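Local atomic coordinates of hydrazine synthase subunit beta (Candidatus Kuenenia stuttgartiensis, PDB entry 5C2V), a protein that forms part of the hydrazine synthase complex, which condenses nitric oxide with ammonium to hydrazine, and may modulate passage of the hydroxylamine intermediate between the complex's active sites. Residues E221-T231 with R243-G254. Residues are numbered along the deposited sequence; the frame is centred on the assembly and turned at random.
Sequences ENGQVFTNNVT and RLPLDDLNNYDG. With BET (trimethyl glycine), chain R.
The third and fourth strands of a four-stranded beta-propeller blade pair here as an antiparallel hairpin, 226-234 with 241-245, and the loop after 241-245 continues alongside the one that leads into 226-234. Evidence for the pairing is the reciprocal bonding of Val230 and Leu244: Val230 N reaches Leu244 O at 2.9 Å, and Leu244 N returns to Val230 O. Beyond Pro245 the ladder gains one more rung, Leu246 N to Asn228 O (2.8 Å), and then passes to a side chain. Asp247 takes the place of a backbone acceptor: its OD2 receives Asn228 N at 2.7 Å on the syn lone pair, with a nearly straight N-H...O angle of 171°. The other oxygen, OD1, accepts Asp253 N nearly along its C-O axis, so a bond on each oxygen fixes the rotation of the carboxylate and ties the 243-254 loop back on itself. The Asn228 amide stands almost perpendicular to that carboxylate (planes 89° apart) and looks elsewhere, to Gln209 and to Ser60 O of the gamma subunit. On the Val230 face, Val230 CG1 lies 3.7 Å from Leu246 CD2, the two side chains crossing at about a right angle. Thr231 and Arg243 run side by side on the other face; the Arg243 chain then bends at chi3 (-75°) and carries its guanidinium to the carboxylate of the bound trimethyl glycine, met at the guanidinium edge. NH2 gives the shortest bond, 2.9 Å to BET OXT, and is also salt-bridged to Asp299. At the far end, where the alpha subunit packs on Asn222 and Leu249, a water joins Asn222 N to Leu249 O, and Tyr252 OH receives a weak, strongly bent bond from Gly223 N (2.8 Å).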
ATOM      1  N   GLU B 221       5.095 -31.535   5.497  1.00 45.20           N
ATOM      2  CA  GLU B 221       5.147 -30.274   4.758  1.00 41.50           C
ATOM      3  C   GLU B 221       6.333 -29.397   5.136  1.00 39.37           C
ATOM      4  O   GLU B 221       6.837 -29.465   6.260  1.00 48.45           O
ATOM      5  CB  GLU B 221       3.846 -29.489   4.942  1.00 41.12           C
ATOM      6  CG  GLU B 221       2.659 -30.052   4.165  1.00 36.55           C
ATOM      7  CD  GLU B 221       1.927 -31.152   4.912  1.00 52.66           C
ATOM      8  OE1 GLU B 221       2.506 -31.718   5.861  1.00 36.65           O
ATOM      9  OE2 GLU B 221       0.770 -31.451   4.546  1.00 36.27           O
ATOM     10  N   ASN B 222       6.762 -28.573   4.184  1.00 35.07           N
ATOM     11  CA  ASN B 222       7.863 -27.636   4.383  1.00 32.57           C
ATOM     12  C   ASN B 222       9.137 -28.315   4.878  1.00 43.21           C
ATOM     13  O   ASN B 222       9.908 -27.720   5.629  1.00 40.47           O
ATOM     14  CB  ASN B 222       7.450 -26.532   5.359  1.00 39.94           C
ATOM     15  CG  ASN B 222       6.532 -25.505   4.721  1.00 35.65           C
ATOM     16  OD1 ASN B 222       5.351 -25.765   4.492  1.00 34.79           O
ATOM     17  ND2 ASN B 222       7.066 -24.319   4.456  1.00 40.18           N
ATOM     18  N   GLY B 223       9.345 -29.558   4.454  1.00 42.77           N
ATOM     19  CA  GLY B 223      10.521 -30.323   4.832  1.00 38.16           C
ATOM     20  C   GLY B 223      10.753 -30.407   6.329  1.00 44.58           C
ATOM     21  O   GLY B 223      11.866 -30.179   6.803  1.00 41.55           O
ATOM     22  N   GLN B 224       9.701 -30.734   7.075  1.00 40.60           N
ATOM     23  CA  GLN B 224       9.784 -30.792   8.532  1.00 39.33           C
ATOM     24  C   GLN B 224      10.713 -31.902   9.012  1.00 38.72           C
ATOM     25  O   GLN B 224      11.353 -31.783  10.056  1.00 34.77           O
ATOM     26  CB  GLN B 224       8.396 -30.989   9.148  1.00 29.88           C
ATOM     27  CG  GLN B 224       8.423 -31.059  10.668  1.00 42.32           C
ATOM     28  CD  GLN B 224       7.322 -31.919  11.242  1.00 51.34           C
ATOM     29  OE1 GLN B 224       6.250 -32.047  10.656  1.00 77.20           O
ATOM     30  NE2 GLN B 224       7.586 -32.525  12.391  1.00 42.34           N
ATOM     31  N   VAL B 225      10.776 -32.988   8.252  1.00 32.96           N
ATOM     32  CA  VAL B 225      11.619 -34.119   8.614  1.00 40.14           C
ATOM     33  C   VAL B 225      12.917 -34.084   7.819  1.00 45.67           C
ATOM     34  O   VAL B 225      14.000 -33.935   8.386  1.00 47.25           O
ATOM     35  CB  VAL B 225      10.897 -35.458   8.380  1.00 50.22           C
ATOM     36  CG1 VAL B 225      11.799 -36.620   8.763  1.00 39.20           C
ATOM     37  CG2 VAL B 225       9.598 -35.502   9.172  1.00 28.13           C
ATOM     38  N   PHE B 226      12.803 -34.224   6.503  1.00 42.79           N
ATOM     39  CA  PHE B 226      13.964 -34.156   5.624  1.00 53.43           C
ATOM     40  C   PHE B 226      13.836 -33.070   4.564  1.00 53.15           C
ATOM     41  O   PHE B 226      12.765 -32.866   3.992  1.00 36.28           O
ATOM     42  CB  PHE B 226      14.192 -35.501   4.932  1.00 45.02           C
ATOM     43  CG  PHE B 226      14.999 -36.472   5.737  1.00 44.91           C
ATOM     44  CD1 PHE B 226      16.365 -36.303   5.884  1.00 53.61           C
ATOM     45  CD2 PHE B 226      14.394 -37.563   6.336  1.00 57.17           C
ATOM     46  CE1 PHE B 226      17.112 -37.200   6.620  1.00 50.09           C
ATOM     47  CE2 PHE B 226      15.135 -38.464   7.074  1.00 45.69           C
ATOM     48  CZ  PHE B 226      16.496 -38.282   7.215  1.00 47.60           C
ATOM     49  N   THR B 227      14.937 -32.372   4.313  1.00 35.57           N
ATOM     50  CA  THR B 227      15.067 -31.557   3.112  1.00 55.17           C
ATOM     51  C   THR B 227      16.233 -32.119   2.318  1.00 46.52           C
ATOM     52  O   THR B 227      17.090 -32.796   2.874  1.00 53.12           O
ATOM     53  CB  THR B 227      15.306 -30.065   3.417  1.00 41.44           C
ATOM     54  OG1 THR B 227      16.572 -29.900   4.068  1.00 45.48           O
ATOM     55  CG2 THR B 227      14.201 -29.512   4.301  1.00 46.72           C
ATOM     56  N   ASN B 228      16.259 -31.864   1.018  1.00 46.36           N
ATOM     57  CA  ASN B 228      17.332 -32.389   0.188  1.00 49.56           C
ATOM     58  C   ASN B 228      18.201 -31.274  -0.368  1.00 63.63           C
ATOM     59  O   ASN B 228      17.697 -30.311  -0.946  1.00 57.14           O
ATOM     60  CB  ASN B 228      16.752 -33.233  -0.935  1.00 38.72           C
ATOM     61  CG  ASN B 228      15.938 -34.399  -0.414  1.00 46.55           C
ATOM     62  OD1 ASN B 228      16.464 -35.490  -0.196  1.00 57.61           O
ATOM     63  ND2 ASN B 228      14.642 -34.179  -0.225  1.00 40.48           N
ATOM     64  N   ASN B 229      19.511 -31.407  -0.190  1.00 55.54           N
ATOM     65  CA  ASN B 229      20.411 -30.290  -0.442  1.00 48.33           C
ATOM     66  C   ASN B 229      21.685 -30.641  -1.202  1.00 56.45           C
ATOM     67  O   ASN B 229      22.170 -31.773  -1.156  1.00 56.17           O
ATOM     68  CB  ASN B 229      20.793 -29.636   0.889  1.00 38.53           C
ATOM     69  CG  ASN B 229      19.585 -29.237   1.710  1.00 63.58           C
ATOM     70  OD1 ASN B 229      19.087 -30.016   2.523  1.00 53.94           O
ATOM     71  ND2 ASN B 229      19.103 -28.017   1.500  1.00 62.57           N
ATOM     72  N   VAL B 230      22.213 -29.643  -1.903  1.00 53.63           N
ATOM     73  CA  VAL B 230      23.533 -29.721  -2.510  1.00 45.18           C
ATOM     74  C   VAL B 230      24.405 -28.628  -1.895  1.00 43.89           C
ATOM     75  O   VAL B 230      23.972 -27.483  -1.751  1.00 60.88           O
ATOM     76  CB  VAL B 230      23.472 -29.569  -4.048  1.00 51.56           C
ATOM     77  CG1 VAL B 230      22.639 -28.356  -4.439  1.00 57.10           C
ATOM     78  CG2 VAL B 230      24.873 -29.487  -4.638  1.00 40.69           C
ATOM     79  N   THR B 231      25.623 -28.988  -1.507  1.00 37.80           N
ATOM     80  CA  THR B 231      26.509 -28.046  -0.837  1.00 40.74           C
ATOM     81  C   THR B 231      27.749 -27.733  -1.668  1.00 53.41           C
ATOM     82  O   THR B 231      28.454 -28.636  -2.120  1.00 57.18           O
ATOM     83  CB  THR B 231      26.946 -28.573   0.543  1.00 51.80           C
ATOM     84  OG1 THR B 231      25.810 -28.619   1.417  1.00 48.28           O
ATOM     85  CG2 THR B 231      28.006 -27.669   1.156  1.00 41.45           C
ATOM     86  N   ARG B 243      25.339 -24.432   1.964  1.00 51.56           N
ATOM     87  CA  ARG B 243      24.307 -25.453   1.878  1.00 45.64           C
ATOM     88  C   ARG B 243      23.102 -24.890   1.136  1.00 46.79           C
ATOM     89  O   ARG B 243      22.478 -23.931   1.589  1.00 42.57           O
ATOM     90  CB  ARG B 243      23.912 -25.936   3.275  1.00 42.91           C
ATOM     91  CG  ARG B 243      25.068 -26.529   4.069  1.00 46.51           C
ATOM     92  CD  ARG B 243      24.740 -26.630   5.551  1.00 47.22           C
ATOM     93  NE  ARG B 243      24.783 -25.327   6.211  1.00 49.22           N
ATOM     94  CZ  ARG B 243      24.366 -25.104   7.454  1.00 53.05           C
ATOM     95  NH1 ARG B 243      23.867 -26.097   8.179  1.00 41.72           N
ATOM     96  NH2 ARG B 243      24.445 -23.886   7.973  1.00 38.12           N
ATOM     97  N   LEU B 244      22.779 -25.482  -0.010  1.00 34.55           N
ATOM     98  CA  LEU B 244      21.718 -24.953  -0.857  1.00 51.62           C
ATOM     99  C   LEU B 244      20.609 -25.978  -1.080  1.00 39.20           C
ATOM    100  O   LEU B 244      20.877 -27.173  -1.181  1.00 55.89           O
ATOM    101  CB  LEU B 244      22.298 -24.496  -2.199  1.00 56.18           C
ATOM    102  CG  LEU B 244      23.304 -23.345  -2.127  1.00 53.71           C
ATOM    103  CD1 LEU B 244      23.805 -22.975  -3.515  1.00 44.93           C
ATOM    104  CD2 LEU B 244      22.690 -22.135  -1.435  1.00 40.84           C
ATOM    105  N   PRO B 245      19.355 -25.506  -1.163  1.00 51.85           N
ATOM    106  CA  PRO B 245      18.190 -26.383  -1.321  1.00 48.90           C
ATOM    107  C   PRO B 245      18.094 -26.996  -2.713  1.00 44.53           C
ATOM    108  O   PRO B 245      18.482 -26.348  -3.681  1.00 60.46           O
ATOM    109  CB  PRO B 245      17.013 -25.440  -1.063  1.00 48.59           C
ATOM    110  CG  PRO B 245      17.517 -24.108  -1.499  1.00 33.07           C
ATOM    111  CD  PRO B 245      18.967 -24.085  -1.103  1.00 43.41           C
ATOM    112  N   LEU B 246      17.671 -28.254  -2.798  1.00 57.49           N
ATOM    113  CA  LEU B 246      17.244 -28.843  -4.066  1.00 34.61           C
ATOM    114  C   LEU B 246      15.723 -28.876  -4.255  1.00 42.36           C
ATOM    115  O   LEU B 246      15.236 -29.303  -5.302  1.00 38.24           O
ATOM    116  CB  LEU B 246      17.806 -30.257  -4.207  1.00 43.36           C
ATOM    117  CG  LEU B 246      19.312 -30.325  -4.455  1.00 61.74           C
ATOM    118  CD1 LEU B 246      19.836 -31.733  -4.230  1.00 61.52           C
ATOM    119  CD2 LEU B 246      19.627 -29.848  -5.865  1.00 37.76           C
ATOM    120  N   ASP B 247      14.974 -28.424  -3.254  1.00 37.26           N
ATOM    121  CA  ASP B 247      13.532 -28.673  -3.220  1.00 43.74           C
ATOM    122  C   ASP B 247      12.662 -27.456  -3.521  1.00 49.77           C
ATOM    123  O   ASP B 247      13.016 -26.325  -3.187  1.00 39.15           O
ATOM    124  CB  ASP B 247      13.131 -29.231  -1.851  1.00 50.84           C
ATOM    125  CG  ASP B 247      13.935 -30.452  -1.456  1.00 56.91           C
ATOM    126  OD1 ASP B 247      14.131 -31.345  -2.307  1.00 61.55           O
ATOM    127  OD2 ASP B 247      14.364 -30.524  -0.285  1.00 46.68           O
ATOM    128  N   ASP B 248      11.519 -27.703  -4.154  1.00 39.87           N
ATOM    129  CA  ASP B 248      10.447 -26.716  -4.204  1.00 37.79           C
ATOM    130  C   ASP B 248       9.656 -26.823  -2.907  1.00 50.23           C
ATOM    131  O   ASP B 248       9.966 -27.659  -2.057  1.00 54.42           O
ATOM    132  CB  ASP B 248       9.530 -26.939  -5.412  1.00 43.24           C
ATOM    133  CG  ASP B 248      10.253 -26.782  -6.735  1.00 54.52           C
ATOM    134  OD1 ASP B 248      11.294 -26.098  -6.768  1.00 58.13           O
ATOM    135  OD2 ASP B 248       9.776 -27.339  -7.747  1.00 56.15           O
ATOM    136  N   LEU B 249       8.635 -25.987  -2.749  1.00 56.29           N
ATOM    137  CA  LEU B 249       7.798 -26.061  -1.560  1.00 53.08           C
ATOM    138  C   LEU B 249       7.028 -27.375  -1.540  1.00 45.78           C
ATOM    139  O   LEU B 249       7.083 -28.122  -0.566  1.00 51.95           O
ATOM    140  CB  LEU B 249       6.825 -24.882  -1.498  1.00 48.05           C
ATOM    141  CG  LEU B 249       5.876 -24.876  -0.296  1.00 39.37           C
ATOM    142  CD1 LEU B 249       6.646 -24.681   1.000  1.00 35.43           C
ATOM    143  CD2 LEU B 249       4.801 -23.813  -0.450  1.00 43.89           C
ATOM    144  N   ASN B 250       6.293 -27.636  -2.615  1.00 45.39           N
ATOM    145  CA  ASN B 250       5.526 -28.868  -2.750  1.00 38.12           C
ATOM    146  C   ASN B 250       6.212 -29.963  -3.579  1.00 46.89           C
ATOM    147  O   ASN B 250       5.639 -31.031  -3.788  1.00 46.91           O
ATOM    148  CB  ASN B 250       4.150 -28.548  -3.336  1.00 44.49           C
ATOM    149  CG  ASN B 250       3.358 -27.590  -2.462  1.00 49.30           C
ATOM    150  OD1 ASN B 250       2.709 -28.002  -1.500  1.00 59.21           O
ATOM    151  ND2 ASN B 250       3.417 -26.303  -2.787  1.00 45.01           N
ATOM    152  N   ASN B 251       7.428 -29.699  -4.055  1.00 48.08           N
ATOM    153  CA  ASN B 251       8.165 -30.684  -4.850  1.00 38.99           C
ATOM    154  C   ASN B 251       9.599 -30.865  -4.352  1.00 48.05           C
ATOM    155  O   ASN B 251      10.392 -29.924  -4.358  1.00 49.59           O
ATOM    156  CB  ASN B 251       8.169 -30.283  -6.327  1.00 49.06           C
ATOM    157  CG  ASN B 251       8.402 -31.465  -7.256  1.00 58.06           C
ATOM    158  OD1 ASN B 251       9.056 -32.441  -6.889  1.00 49.21           O
ATOM    159  ND2 ASN B 251       7.865 -31.379  -8.468  1.00 54.28           N
ATOM    160  N   TYR B 252       9.929 -32.082  -3.934  1.00 48.09           N
ATOM    161  CA  TYR B 252      11.227 -32.363  -3.329  1.00 47.58           C
ATOM    162  C   TYR B 252      12.014 -33.357  -4.176  1.00 48.59           C
ATOM    163  O   TYR B 252      11.424 -34.171  -4.882  1.00 35.32           O
ATOM    164  CB  TYR B 252      11.044 -32.913  -1.909  1.00 39.09           C
ATOM    165  CG  TYR B 252      10.408 -31.936  -0.942  1.00 50.20           C
ATOM    166  CD1 TYR B 252       9.062 -31.613  -1.036  1.00 44.74           C
ATOM    167  CD2 TYR B 252      11.152 -31.346   0.071  1.00 41.66           C
ATOM    168  CE1 TYR B 252       8.479 -30.725  -0.161  1.00 37.17           C
ATOM    169  CE2 TYR B 252      10.575 -30.452   0.953  1.00 42.35           C
ATOM    170  CZ  TYR B 252       9.238 -30.145   0.831  1.00 33.43           C
ATOM    171  OH  TYR B 252       8.656 -29.258   1.706  1.00 37.48           O
ATOM    172  N   ASP B 253      13.343 -33.309  -4.103  1.00 38.41           N
ATOM    173  CA  ASP B 253      14.134 -34.316  -4.797  1.00 43.18           C
ATOM    174  C   ASP B 253      14.599 -35.344  -3.782  1.00 59.10           C
ATOM    175  O   ASP B 253      15.547 -35.102  -3.052  1.00 47.41           O
ATOM    176  CB  ASP B 253      15.351 -33.681  -5.480  1.00 48.81           C
ATOM    177  CG  ASP B 253      14.987 -32.875  -6.708  1.00 44.60           C
ATOM    178  OD1 ASP B 253      14.043 -33.265  -7.419  1.00 39.00           O
ATOM    179  OD2 ASP B 253      15.654 -31.851  -6.967  1.00 61.64           O
ATOM    180  N   GLY B 254      13.986 -36.522  -3.795  1.00 65.32           N
ATOM    181  CA  GLY B 254      14.290 -37.531  -2.797  1.00 38.56           C
ATOM    182  C   GLY B 254      15.658 -38.154  -2.973  1.00 39.32           C
ATOM    183  O   GLY B 254      15.956 -38.684  -4.041  1.00 54.50           O
TER
HETATM  184  N   BET R 403      24.247 -24.343  13.769  1.00 69.03           N
HETATM  185  CA  BET R 403      23.853 -25.504  12.865  1.00 56.45           C
HETATM  186  C   BET R 403      23.619 -24.968  11.351  1.00 52.06           C
HETATM  187  O   BET R 403      22.420 -25.020  10.978  1.00 59.01           O
HETATM  188  OXT BET R 403      24.656 -24.582  10.762  1.00 64.20           O
HETATM  189  C1  BET R 403      23.870 -24.650  15.204  1.00 58.70           C
HETATM  190  C2  BET R 403      23.531 -23.054  13.363  1.00 53.11           C
HETATM  191  C3  BET R 403      25.755 -24.152  13.758  1.00 69.94           C
HETATM  192  O   HOH W   1       5.145 -28.648   1.749  1.00 43.19           O